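Local coordinates for hypothetical protein aq_1956 (Aquifex aeolicus, PDB 2YVT) that is of unknown function but belongs to the calcineurin-like metallophosphoesterase superfamily and so probably hydrolyses phosphate esters at a metal centre, at residues N119-V122 / F127-W130. Sequence-based numbering, arbitrary orientation.
Sequences NIRV and FAGW
R121 and A128 meet across the gap between two edge strands, and they account for most of the 94 Å² that the segments bury together. The closest approach is between carbons: CD of R121 lies 3.3 Å from CB of A128, a tight van der Waals approach, although the two CA atoms stand 8.3 Å apart. At that separation, and with no direct hydrogen bond between the segments, the strands are not sheet partners; the R121 side chain spans the gap. It runs straight out to CD, with CG anti to the backbone N (chi1 176°), and then bends at chi3 (-88°), which turns the guanidinium alongside the methyl at an oblique angle. R121 NE follows at 3.8 Å from A128 CB.

The guanidinium is linked, weakly on its own side, to strand 126-130 through a water. R121 NH1 stands 3.6 Å from the carbonyl O of F127, and the water joins them, donating to F127 O at 2.6 Å and accepting a weak, 3.3 Å bond from R121 NH1. The same water sits 4.0 Å above the centre of the F127 ring.

Strand 120-122 borders the six-stranded sheet, where R121 hydrogen-bonds through its backbone to T92 and V94 of strand 91-95. A128 pairs with V136 of strand 134-144 in the other sheet, while its methyl also touches F93. The contact thus joins the two sheets of the calcineurin-like fold beside strand 91-95, with helix 103-112 packed against V122.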
loop_
_atom_site.group_PDB
_atom_site.type_symbol
_atom_site.label_atom_id
_atom_site.label_comp_id
_atom_site.label_asym_id
_atom_site.label_seq_id
_atom_site.Cartn_x
_atom_site.Cartn_y
_atom_site.Cartn_z
ATOM N N ASN A 119 -11.321 13.507 -1.434
ATOM C CA ASN A 119 -10.091 13.332 -2.214
ATOM C C ASN A 119 -9.444 11.971 -1.991
ATOM O O ASN A 119 -8.613 11.541 -2.792
ATOM C CB ASN A 119 -9.072 14.456 -1.946
ATOM C CG ASN A 119 -8.771 14.666 -0.460
ATOM O OD1 ASN A 119 -9.665 14.614 0.394
ATOM N ND2 ASN A 119 -7.501 14.938 -0.150
ATOM N N ILE A 120 -9.837 11.292 -0.912
ATOM C CA ILE A 120 -9.245 9.993 -0.563
ATOM C C ILE A 120 -10.093 8.829 -1.067
ATOM O O ILE A 120 -11.314 8.805 -0.879
ATOM C CB ILE A 120 -9.058 9.845 0.970
ATOM C CG1 ILE A 120 -8.128 10.933 1.514
ATOM C CG2 ILE A 120 -8.543 8.439 1.327
ATOM C CD1 ILE A 120 -8.008 10.915 3.026
ATOM N N ARG A 121 -9.430 7.856 -1.688
ATOM C CA ARG A 121 -10.049 6.586 -2.024
ATOM C C ARG A 121 -9.157 5.455 -1.547
ATOM O O ARG A 121 -7.997 5.381 -1.931
ATOM C CB ARG A 121 -10.247 6.494 -3.532
ATOM C CG ARG A 121 -10.808 5.172 -3.992
ATOM C CD ARG A 121 -11.191 5.231 -5.448
ATOM N NE ARG A 121 -12.559 5.711 -5.653
ATOM C CZ ARG A 121 -13.606 4.915 -5.853
ATOM N NH1 ARG A 121 -13.453 3.596 -5.872
ATOM N NH2 ARG A 121 -14.811 5.441 -6.028
ATOM N N VAL A 122 -9.699 4.588 -0.699
ATOM C CA VAL A 122 -8.995 3.376 -0.300
ATOM C C VAL A 122 -9.226 2.308 -1.365
ATOM O O VAL A 122 -10.370 2.054 -1.762
ATOM C CB VAL A 122 -9.463 2.867 1.092
ATOM C CG1 VAL A 122 -8.953 1.460 1.353
ATOM C CG2 VAL A 122 -8.998 3.818 2.185
ATOM N N PHE A 127 -10.839 -1.233 -7.343
ATOM C CA PHE A 127 -10.291 -0.465 -8.439
ATOM C C PHE A 127 -10.987 0.871 -8.537
ATOM O O PHE A 127 -12.096 1.045 -8.028
ATOM C CB PHE A 127 -10.492 -1.231 -9.744
ATOM C CG PHE A 127 -11.937 -1.378 -10.131
ATOM C CD1 PHE A 127 -12.518 -0.496 -11.038
ATOM C CD2 PHE A 127 -12.721 -2.383 -9.571
ATOM C CE1 PHE A 127 -13.863 -0.627 -11.394
ATOM C CE2 PHE A 127 -14.075 -2.517 -9.917
ATOM C CZ PHE A 127 -14.640 -1.634 -10.831
ATOM N N ALA A 128 -10.333 1.800 -9.222
ATOM C CA ALA A 128 -10.931 3.082 -9.532
ATOM C C ALA A 128 -10.370 3.577 -10.852
ATOM O O ALA A 128 -9.187 3.381 -11.151
ATOM C CB ALA A 128 -10.635 4.068 -8.439
ATOM N N GLY A 129 -11.223 4.211 -11.647
ATOM C CA GLY A 129 -10.752 4.887 -12.853
ATOM C C GLY A 129 -10.116 6.213 -12.478
ATOM O O GLY A 129 -10.504 6.832 -11.485
ATOM N N TRP A 130 -9.130 6.649 -13.259
ATOM C CA TRP A 130 -8.492 7.947 -13.026
ATOM C C TRP A 130 -8.316 8.699 -14.339
ATOM O O TRP A 130 -7.736 8.170 -15.290
ATOM C CB TRP A 130 -7.154 7.771 -12.287
ATOM C CG TRP A 130 -6.333 9.029 -12.128
ATOM C CD1 TRP A 130 -6.774 10.251 -11.718
ATOM C CD2 TRP A 130 -4.922 9.169 -12.357
ATOM N NE1 TRP A 130 -5.733 11.149 -11.689
ATOM C CE2 TRP A 130 -4.585 10.511 -12.074
ATOM C CE3 TRP A 130 -3.910 8.289 -12.766
ATOM C CZ2 TRP A 130 -3.275 11.001 -12.201
ATOM C CZ3 TRP A 130 -2.610 8.775 -12.889
ATOM C CH2 TRP A 130 -2.306 10.119 -12.605
HETATM O O HOH W 1 -14.669 1.075 -7.684
#